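Local coordinates for holo-[acyl-carrier-protein] synthase (Thermotoga maritima, PDB 5XUM) that belongs to the 4'-phosphopantetheinyl transferase superfamily and is modelled here in an assembly of three protein chains, at residues Cys80-Phe88 and Thr141-Lys149; Asp113-Leu123 and Leu152-Gly163. All coordinates share one frame; numbering follows the deposited sequence.

Contact 1 (Cys80-Phe88 and Thr141-Lys149); sequences CVHKDFGFF and TSLPPFTLK
Asp-84 turns its CG beside its own backbone N (chi1 -78°), and this swings the carboxylate onto the start of helix 145-154. Thr-147 has a matching torsion: OG1 also lies beside its backbone N (chi1 -56°). This puts the hydroxyl next to its own amide, and both reach Asp-84 OD2, the amide weakly. The two oxygens of Asp-84 share the work. OD1 accepts from Phe-146 N on its syn lone pair, at 2.9 Å and nearly straight (161°). OD2 accepts from Thr-147 OG1 at 3.0 Å, on its syn side but well out of the carboxylate plane. Two firm bonds and one weak one hold the carboxylate, probably limiting its rotation. Pro-145 has no N-H to give; its CD lies 3.4 Å from Asp-84 OD1. Pro-144, at the N-cap position, sets its CB 3.3 Å from Asp-84 CG.

The Phe-146 ring lies against the chain of residues 81-84. Its CD2 edge meets Asp-84 OD1, and its CZ lies 3.5 Å from Val-81 O. Val-81 CG2 packs on Phe-146 CE2 at 4.1 Å. Ile-167 of strand 166-167 also touches this ring.

At the other end, Phe-87 CB sits 3.1 Å from Ser-142 O. One water donates to both Phe-87 O and Thr-141 O, bridging the two loops. Thr-141 O has a second partner in Lys-109 NZ. Thr-141 OG1 accepts from Leu-143 N in an ST turn, which lies just before the helix. The positive end of the helix dipole probably stabilises the charge of Asp-84. The whole is typical of a helix N-terminus whose first N-H groups are taken up by an acidic side chain from a loop distant in sequence.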
loop_
_atom_site.group_PDB
_atom_site.type_symbol
_atom_site.label_atom_id
_atom_site.label_comp_id
_atom_site.label_asym_id
_atom_site.label_seq_id
_atom_site.Cartn_x
_atom_site.Cartn_y
_atom_site.Cartn_z
ATOM N N CYS A 80 16.117 -6.861 -5.380
ATOM C CA CYS A 80 16.804 -7.760 -6.299
ATOM C C CYS A 80 16.566 -9.199 -5.854
ATOM O O CYS A 80 16.932 -9.585 -4.740
ATOM C CB CYS A 80 18.306 -7.454 -6.360
ATOM S SG CYS A 80 19.245 -8.544 -7.463
ATOM N N VAL A 81 15.936 -9.983 -6.724
ATOM C CA VAL A 81 15.627 -11.379 -6.420
ATOM C C VAL A 81 16.631 -12.329 -7.081
ATOM O O VAL A 81 17.089 -12.086 -8.200
ATOM C CB VAL A 81 14.167 -11.752 -6.798
ATOM C CG1 VAL A 81 13.174 -10.940 -5.975
ATOM C CG2 VAL A 81 13.909 -11.558 -8.289
ATOM N N HIS A 82 16.983 -13.394 -6.366
ATOM C CA HIS A 82 17.876 -14.432 -6.887
ATOM C C HIS A 82 17.151 -15.743 -6.976
ATOM O O HIS A 82 17.752 -16.789 -7.231
ATOM C CB HIS A 82 19.119 -14.559 -6.013
ATOM C CG HIS A 82 19.998 -13.332 -6.025
ATOM N ND1 HIS A 82 20.945 -13.132 -6.956
ATOM C CD2 HIS A 82 20.039 -12.229 -5.176
ATOM C CE1 HIS A 82 21.567 -11.960 -6.718
ATOM N NE2 HIS A 82 21.010 -11.409 -5.628
ATOM N N LYS A 83 15.837 -15.683 -6.776
ATOM C CA LYS A 83 14.968 -16.850 -6.793
ATOM C C LYS A 83 13.572 -16.404 -7.230
ATOM O O LYS A 83 13.270 -15.209 -7.213
ATOM C CB LYS A 83 14.922 -17.475 -5.393
ATOM C CG LYS A 83 14.572 -18.954 -5.363
ATOM C CD LYS A 83 14.743 -19.556 -3.977
ATOM C CE LYS A 83 16.164 -20.045 -3.736
ATOM N NZ LYS A 83 16.279 -20.787 -2.448
ATOM N N ASP A 84 12.735 -17.353 -7.641
ATOM C CA ASP A 84 11.333 -17.067 -7.931
ATOM C C ASP A 84 10.500 -17.135 -6.652
ATOM O O ASP A 84 10.435 -18.179 -5.999
ATOM C CB ASP A 84 10.780 -18.030 -8.987
ATOM C CG ASP A 84 11.205 -17.660 -10.401
ATOM O OD1 ASP A 84 11.519 -16.476 -10.648
ATOM O OD2 ASP A 84 11.211 -18.555 -11.274
ATOM N N PHE A 85 9.881 -16.011 -6.299
ATOM C CA PHE A 85 9.043 -15.921 -5.104
ATOM C C PHE A 85 7.558 -15.779 -5.447
ATOM O O PHE A 85 6.696 -16.013 -4.602
ATOM C CB PHE A 85 9.487 -14.753 -4.214
ATOM C CG PHE A 85 10.897 -14.874 -3.702
ATOM C CD1 PHE A 85 11.196 -15.714 -2.635
ATOM C CD2 PHE A 85 11.926 -14.138 -4.282
ATOM C CE1 PHE A 85 12.494 -15.823 -2.160
ATOM C CE2 PHE A 85 13.227 -14.243 -3.812
ATOM C CZ PHE A 85 13.512 -15.090 -2.752
ATOM N N GLY A 86 7.273 -15.392 -6.689
ATOM C CA GLY A 86 5.900 -15.195 -7.162
ATOM C C GLY A 86 5.874 -14.511 -8.514
ATOM O O GLY A 86 6.919 -14.342 -9.150
ATOM N N PHE A 87 4.686 -14.110 -8.961
ATOM C CA PHE A 87 4.554 -13.438 -10.256
ATOM C C PHE A 87 4.300 -11.929 -10.157
ATOM O O PHE A 87 3.942 -11.287 -11.149
ATOM C CB PHE A 87 3.521 -14.137 -11.160
ATOM C CG PHE A 87 2.101 -14.044 -10.669
ATOM C CD1 PHE A 87 1.219 -13.124 -11.230
ATOM C CD2 PHE A 87 1.637 -14.889 -9.665
ATOM C CE1 PHE A 87 -0.094 -13.037 -10.787
ATOM C CE2 PHE A 87 0.326 -14.808 -9.217
ATOM C CZ PHE A 87 -0.541 -13.882 -9.779
ATOM N N PHE A 88 4.492 -11.365 -8.965
ATOM C CA PHE A 88 4.465 -9.912 -8.812
ATOM C C PHE A 88 5.577 -9.323 -9.675
ATOM O O PHE A 88 6.666 -9.894 -9.760
ATOM C CB PHE A 88 4.624 -9.497 -7.336
ATOM C CG PHE A 88 5.898 -9.981 -6.693
ATOM C CD1 PHE A 88 5.942 -11.212 -6.044
ATOM C CD2 PHE A 88 7.053 -9.205 -6.729
ATOM C CE1 PHE A 88 7.115 -11.665 -5.457
ATOM C CE2 PHE A 88 8.232 -9.653 -6.147
ATOM C CZ PHE A 88 8.262 -10.884 -5.507
ATOM N N THR A 141 2.496 -11.484 -18.942
ATOM C CA THR A 141 2.699 -12.869 -18.525
ATOM C C THR A 141 2.647 -13.000 -17.003
ATOM O O THR A 141 2.991 -12.062 -16.275
ATOM C CB THR A 141 4.016 -13.470 -19.081
ATOM O OG1 THR A 141 4.167 -14.814 -18.610
ATOM C CG2 THR A 141 5.236 -12.655 -18.656
ATOM N N SER A 142 2.199 -14.164 -16.538
ATOM C CA SER A 142 2.182 -14.483 -15.114
ATOM C C SER A 142 3.349 -15.399 -14.748
ATOM O O SER A 142 3.402 -15.932 -13.640
ATOM C CB SER A 142 0.851 -15.132 -14.726
ATOM O OG SER A 142 -0.227 -14.236 -14.928
ATOM N N LEU A 143 4.279 -15.582 -15.682
ATOM C CA LEU A 143 5.470 -16.383 -15.425
ATOM C C LEU A 143 6.437 -15.627 -14.517
ATOM O O LEU A 143 6.716 -14.450 -14.757
ATOM C CB LEU A 143 6.168 -16.785 -16.731
ATOM C CG LEU A 143 5.469 -17.797 -17.647
ATOM C CD1 LEU A 143 6.240 -17.956 -18.951
ATOM C CD2 LEU A 143 5.288 -19.146 -16.961
ATOM N N PRO A 144 6.934 -16.300 -13.459
ATOM C CA PRO A 144 7.951 -15.730 -12.573
ATOM C C PRO A 144 9.240 -15.424 -13.351
ATOM O O PRO A 144 9.519 -16.095 -14.351
ATOM C CB PRO A 144 8.178 -16.841 -11.541
ATOM C CG PRO A 144 6.925 -17.651 -11.569
ATOM C CD PRO A 144 6.504 -17.635 -13.006
ATOM N N PRO A 145 10.016 -14.415 -12.901
ATOM C CA PRO A 145 11.135 -13.867 -13.685
ATOM C C PRO A 145 12.192 -14.878 -14.144
ATOM O O PRO A 145 12.644 -14.800 -15.287
ATOM C CB PRO A 145 11.756 -12.816 -12.747
ATOM C CG PRO A 145 11.196 -13.102 -11.394
ATOM C CD PRO A 145 9.839 -13.686 -11.631
ATOM N N PHE A 146 12.581 -15.806 -13.274
ATOM C CA PHE A 146 13.600 -16.799 -13.630
ATOM C C PHE A 146 13.061 -17.876 -14.569
ATOM O O PHE A 146 13.787 -18.359 -15.439
ATOM C CB PHE A 146 14.231 -17.423 -12.386
ATOM C CG PHE A 146 15.195 -16.513 -11.682
ATOM C CD1 PHE A 146 16.527 -16.453 -12.076
ATOM C CD2 PHE A 146 14.770 -15.710 -10.627
ATOM C CE1 PHE A 146 17.419 -15.611 -11.430
ATOM C CE2 PHE A 146 15.656 -14.866 -9.982
ATOM C CZ PHE A 146 16.983 -14.818 -10.380
ATOM N N THR A 147 11.794 -18.241 -14.386
ATOM C CA THR A 147 11.108 -19.156 -15.295
ATOM C C THR A 147 11.027 -18.531 -16.688
ATOM O O THR A 147 11.336 -19.188 -17.687
ATOM C CB THR A 147 9.694 -19.512 -14.782
ATOM O OG1 THR A 147 9.790 -20.047 -13.457
ATOM C CG2 THR A 147 9.020 -20.545 -15.688
ATOM N N LEU A 148 10.630 -17.262 -16.744
ATOM C CA LEU A 148 10.560 -16.519 -18.000
ATOM C C LEU A 148 11.940 -16.363 -18.642
ATOM O O LEU A 148 12.090 -16.564 -19.848
ATOM C CB LEU A 148 9.901 -15.149 -17.787
ATOM C CG LEU A 148 9.737 -14.220 -18.997
ATOM C CD1 LEU A 148 8.797 -14.810 -20.041
ATOM C CD2 LEU A 148 9.260 -12.841 -18.562
ATOM N N LYS A 149 12.935 -16.018 -17.826
ATOM C CA LYS A 149 14.313 -15.811 -18.284
ATOM C C LYS A 149 14.903 -17.066 -18.935
ATOM O O LYS A 149 15.556 -16.982 -19.979
ATOM C CB LYS A 149 15.188 -15.354 -17.111
ATOM C CG LYS A 149 16.562 -14.827 -17.490
ATOM C CD LYS A 149 17.346 -14.433 -16.247
ATOM C CE LYS A 149 18.816 -14.199 -16.557
ATOM N NZ LYS A 149 19.044 -12.974 -17.373
HETATM O O HOH W 1 4.225 -10.832 -13.733
#

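Contact 2 (Asp113-Leu123 and Leu152-Gly163)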
loop_
_atom_site.group_PDB
_atom_site.type_symbol
_atom_site.label_atom_id
_atom_site.label_comp_id
_atom_site.label_asym_id
_atom_site.label_seq_id
_atom_site.Cartn_x
_atom_site.Cartn_y
_atom_site.Cartn_z
ATOM N N ASP A 113 4.108 -4.392 -18.455
ATOM C CA ASP A 113 5.339 -3.858 -17.845
ATOM C C ASP A 113 6.471 -4.882 -17.749
ATOM O O ASP A 113 7.340 -4.793 -16.876
ATOM C CB ASP A 113 5.058 -3.207 -16.479
ATOM C CG ASP A 113 4.909 -1.698 -16.566
ATOM O OD1 ASP A 113 5.755 -1.046 -17.215
ATOM O OD2 ASP A 113 3.955 -1.158 -15.965
ATOM N N ILE A 114 6.447 -5.851 -18.658
ATOM C CA ILE A 114 7.517 -6.826 -18.803
ATOM C C ILE A 114 8.069 -6.669 -20.220
ATOM O O ILE A 114 7.350 -6.876 -21.198
ATOM C CB ILE A 114 7.007 -8.261 -18.541
ATOM C CG1 ILE A 114 6.577 -8.409 -17.074
ATOM C CG2 ILE A 114 8.073 -9.293 -18.885
ATOM C CD1 ILE A 114 5.454 -9.395 -16.855
ATOM N N ILE A 115 9.336 -6.272 -20.318
ATOM C CA ILE A 115 9.955 -5.960 -21.607
ATOM C C ILE A 115 10.870 -7.095 -22.056
ATOM O O ILE A 115 11.756 -7.523 -21.313
ATOM C CB ILE A 115 10.733 -4.617 -21.574
ATOM C CG1 ILE A 115 9.920 -3.507 -20.879
ATOM C CG2 ILE A 115 11.174 -4.203 -22.979
ATOM C CD1 ILE A 115 8.600 -3.145 -21.536
ATOM N N VAL A 116 10.634 -7.577 -23.276
ATOM C CA VAL A 116 11.368 -8.703 -23.852
ATOM C C VAL A 116 11.821 -8.372 -25.277
ATOM O O VAL A 116 11.041 -7.858 -26.080
ATOM C CB VAL A 116 10.503 -9.989 -23.873
ATOM C CG1 VAL A 116 11.220 -11.121 -24.596
ATOM C CG2 VAL A 116 10.131 -10.423 -22.461
ATOM N N GLU A 117 13.084 -8.668 -25.580
ATOM C CA GLU A 117 13.620 -8.486 -26.929
ATOM C C GLU A 117 13.726 -9.827 -27.653
ATOM O O GLU A 117 14.297 -10.784 -27.123
ATOM C CB GLU A 117 14.984 -7.784 -26.880
ATOM C CG GLU A 117 15.590 -7.445 -28.240
ATOM C CD GLU A 117 14.903 -6.278 -28.935
ATOM O OE1 GLU A 117 15.528 -5.200 -29.035
ATOM O OE2 GLU A 117 13.746 -6.432 -29.383
ATOM N N GLY A 118 13.168 -9.888 -28.862
ATOM C CA GLY A 118 13.213 -11.101 -29.681
ATOM C C GLY A 118 12.293 -11.078 -30.889
ATOM O O GLY A 118 11.745 -10.030 -31.244
ATOM N N ASP A 119 12.129 -12.240 -31.518
ATOM C CA ASP A 119 11.285 -12.390 -32.705
ATOM C C ASP A 119 9.808 -12.198 -32.370
ATOM O O ASP A 119 9.286 -12.825 -31.445
ATOM C CB ASP A 119 11.509 -13.761 -33.356
ATOM C CG ASP A 119 10.594 -14.005 -34.548
ATOM O OD1 ASP A 119 10.614 -13.198 -35.505
ATOM O OD2 ASP A 119 9.855 -15.013 -34.529
ATOM N N GLU A 120 9.148 -11.330 -33.138
ATOM C CA GLU A 120 7.739 -10.987 -32.932
ATOM C C GLU A 120 6.823 -12.212 -32.990
ATOM O O GLU A 120 5.950 -12.379 -32.134
ATOM C CB GLU A 120 7.294 -9.940 -33.960
ATOM C CG GLU A 120 5.896 -9.381 -33.735
ATOM C CD GLU A 120 5.477 -8.367 -34.789
ATOM O OE1 GLU A 120 4.255 -8.202 -34.994
ATOM O OE2 GLU A 120 6.361 -7.734 -35.409
ATOM N N SER A 121 7.039 -13.061 -33.994
ATOM C CA SER A 121 6.242 -14.270 -34.197
ATOM C C SER A 121 6.396 -15.271 -33.049
ATOM O O SER A 121 5.411 -15.864 -32.607
ATOM C CB SER A 121 6.603 -14.927 -35.533
ATOM O OG SER A 121 5.769 -16.041 -35.792
ATOM N N PHE A 122 7.630 -15.447 -32.576
ATOM C CA PHE A 122 7.928 -16.311 -31.430
ATOM C C PHE A 122 7.137 -15.893 -30.190
ATOM O O PHE A 122 6.590 -16.740 -29.479
ATOM C CB PHE A 122 9.434 -16.290 -31.129
ATOM C CG PHE A 122 9.828 -17.055 -29.889
ATOM C CD1 PHE A 122 10.220 -18.388 -29.971
ATOM C CD2 PHE A 122 9.825 -16.437 -28.639
ATOM C CE1 PHE A 122 10.590 -19.091 -28.834
ATOM C CE2 PHE A 122 10.192 -17.137 -27.496
ATOM C CZ PHE A 122 10.574 -18.466 -27.594
ATOM N N LEU A 123 7.082 -14.585 -29.944
ATOM C CA LEU A 123 6.444 -14.041 -28.746
ATOM C C LEU A 123 4.920 -14.085 -28.806
ATOM O O LEU A 123 4.275 -14.380 -27.800
ATOM C CB LEU A 123 6.928 -12.611 -28.472
ATOM C CG LEU A 123 8.424 -12.395 -28.203
ATOM C CD1 LEU A 123 8.744 -10.907 -28.166
ATOM C CD2 LEU A 123 8.889 -13.076 -26.922
ATOM N N LEU A 152 13.175 -17.801 -22.383
ATOM C CA LEU A 152 13.562 -16.881 -23.454
ATOM C C LEU A 152 14.994 -17.096 -23.941
ATOM O O LEU A 152 15.256 -17.034 -25.144
ATOM C CB LEU A 152 13.367 -15.426 -23.018
ATOM C CG LEU A 152 11.948 -14.950 -22.689
ATOM C CD1 LEU A 152 12.014 -13.638 -21.921
ATOM C CD2 LEU A 152 11.080 -14.811 -23.933
ATOM N N GLU A 153 15.910 -17.345 -23.007
ATOM C CA GLU A 153 17.328 -17.548 -23.327
ATOM C C GLU A 153 17.589 -18.859 -24.074
ATOM O O GLU A 153 18.633 -19.014 -24.712
ATOM C CB GLU A 153 18.191 -17.469 -22.062
ATOM C CG GLU A 153 18.374 -16.056 -21.522
ATOM C CD GLU A 153 19.170 -16.003 -20.228
ATOM O OE1 GLU A 153 19.244 -17.026 -19.512
ATOM O OE2 GLU A 153 19.719 -14.924 -19.919
ATOM N N SER A 154 16.637 -19.789 -23.987
ATOM C CA SER A 154 16.676 -21.036 -24.754
ATOM C C SER A 154 16.547 -20.756 -26.250
ATOM O O SER A 154 17.147 -21.449 -27.074
ATOM C CB SER A 154 15.557 -21.977 -24.305
ATOM O OG SER A 154 15.723 -22.360 -22.953
ATOM N N SER A 155 15.751 -19.744 -26.584
ATOM C CA SER A 155 15.630 -19.242 -27.947
ATOM C C SER A 155 16.568 -18.047 -28.137
ATOM O O SER A 155 17.494 -17.845 -27.347
ATOM C CB SER A 155 14.180 -18.839 -28.226
ATOM O OG SER A 155 14.038 -18.268 -29.516
ATOM N N GLY A 156 16.328 -17.261 -29.183
ATOM C CA GLY A 156 17.084 -16.036 -29.423
ATOM C C GLY A 156 16.411 -14.824 -28.806
ATOM O O GLY A 156 16.371 -13.753 -29.414
ATOM N N CYS A 157 15.886 -14.999 -27.595
ATOM C CA CYS A 157 15.155 -13.945 -26.892
ATOM C C CYS A 157 15.820 -13.549 -25.574
ATOM O O CYS A 157 16.576 -14.329 -24.986
ATOM C CB CYS A 157 13.706 -14.369 -26.645
ATOM S SG CYS A 157 12.680 -14.416 -28.129
ATOM N N ARG A 158 15.520 -12.336 -25.114
ATOM C CA ARG A 158 16.142 -11.786 -23.915
ATOM C C ARG A 158 15.133 -11.003 -23.073
ATOM O O ARG A 158 14.359 -10.200 -23.604
ATOM C CB ARG A 158 17.324 -10.891 -24.309
ATOM C CG ARG A 158 18.213 -10.453 -23.155
ATOM C CD ARG A 158 19.442 -9.700 -23.647
ATOM N NE ARG A 158 19.105 -8.448 -24.328
ATOM C CZ ARG A 158 18.980 -7.265 -23.729
ATOM N NH1 ARG A 158 19.158 -7.150 -22.418
ATOM N NH2 ARG A 158 18.671 -6.192 -24.445
ATOM N N LEU A 159 15.141 -11.250 -21.765
ATOM C CA LEU A 159 14.351 -10.455 -20.823
ATOM C C LEU A 159 15.073 -9.138 -20.545
ATOM O O LEU A 159 16.182 -9.134 -20.009
ATOM C CB LEU A 159 14.099 -11.231 -19.523
ATOM C CG LEU A 159 13.458 -10.501 -18.331
ATOM C CD1 LEU A 159 12.061 -9.984 -18.650
ATOM C CD2 LEU A 159 13.420 -11.418 -17.121
ATOM N N VAL A 160 14.439 -8.030 -20.920
ATOM C CA VAL A 160 15.033 -6.701 -20.765
ATOM C C VAL A 160 14.691 -6.109 -19.398
ATOM O O VAL A 160 15.585 -5.721 -18.644
ATOM C CB VAL A 160 14.597 -5.740 -21.897
ATOM C CG1 VAL A 160 15.268 -4.382 -21.741
ATOM C CG2 VAL A 160 14.925 -6.332 -23.264
ATOM N N ARG A 161 13.399 -6.050 -19.084
ATOM C CA ARG A 161 12.935 -5.514 -17.808
ATOM C C ARG A 161 11.722 -6.288 -17.305
ATOM O O ARG A 161 10.816 -6.606 -18.073
ATOM C CB ARG A 161 12.603 -4.021 -17.940
ATOM C CG ARG A 161 12.349 -3.310 -16.618
ATOM C CD ARG A 161 12.129 -1.811 -16.787
ATOM N NE ARG A 161 11.082 -1.487 -17.761
ATOM C CZ ARG A 161 9.776 -1.459 -17.500
ATOM N NH1 ARG A 161 9.316 -1.742 -16.287
ATOM N NH2 ARG A 161 8.920 -1.151 -18.465
ATOM N N TYR A 162 11.723 -6.593 -16.012
ATOM C CA TYR A 162 10.592 -7.230 -15.352
ATOM C C TYR A 162 10.034 -6.267 -14.302
ATOM O O TYR A 162 10.435 -6.309 -13.138
ATOM C CB TYR A 162 11.043 -8.538 -14.702
ATOM C CG TYR A 162 9.928 -9.497 -14.354
ATOM C CD1 TYR A 162 9.550 -10.502 -15.242
ATOM C CD2 TYR A 162 9.265 -9.417 -13.127
ATOM C CE1 TYR A 162 8.535 -11.391 -14.927
ATOM C CE2 TYR A 162 8.249 -10.302 -12.804
ATOM C CZ TYR A 162 7.888 -11.286 -13.709
ATOM O OH TYR A 162 6.883 -12.168 -13.397
ATOM N N GLY A 163 9.120 -5.396 -14.725
ATOM C CA GLY A 163 8.565 -4.361 -13.847
ATOM C C GLY A 163 9.656 -3.468 -13.279
ATOM O O GLY A 163 10.442 -2.905 -14.034
#
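The Phe-122 ring carries Ser-155 OG over one face, 3.6 Å above its plane and offset toward the rim. Leu-152 CD2 comes in at the ring edge. Cys-157 SG approaches obliquely, 4.2 Å from the ring centroid, as a sulfur-aromatic contact. The Tyr-162 ring has Ile-114 CG1 over one face. The Arg-161 guanidinium meets Asp-113 OD1 at its edge in a salt bridge whose hydrogen bond is long and weak (NH2 to OD1 3.4 Å). Its NH1 donates to Gly-163 O, also in the guanidinium plane.

Strands 114-117 and 158-162 pair antiparallel; 158-162 is an outermost strand of the four-stranded sheet. Ile-115 O accepts from both Val-160 N (2.8 Å) and Arg-161 N (3.1 Å), on the same face of its carbonyl plane. This is a classic beta bulge. Beyond it, Glu-117 and Arg-158 form a hydrogen-bonded pair in both directions.

Ile-114 CG2 packs on Leu-159 CD1 across the strands. Val-116 meets Leu-152 of the helix tip to tip, with CG1 3.8 Å from CD2. Glu-117 sends its carboxylate to Arg-132. The chemistry implies that backbone bonds and apolar contacts hold the two strands, while the charged pair at Asp-113 probably contributes modestly.

Overall arrangement
The centres of contact 1 and contact 2 lie 14 Å apart, on the same side of the chain's centre. Their segments alternate along the chain: 80-88, 113-123, 141-149, 152-163. Both use helix 145-154, contact 1 at its start and contact 2 at its end. They also touch directly, with a probable hydrogen bond from Tyr-162 OH to Leu-143 O (2.7 Å). From the helix, Leu-148 packs on Ile-114, Leu-159 and Tyr-162. Contact 2 belongs to the four-stranded antiparallel sheet, whereas segment 80-88 leaves the mixed sheet through strand 76-81. The helix therefore joins the four-stranded sheet to the loop that follows strand 76-81.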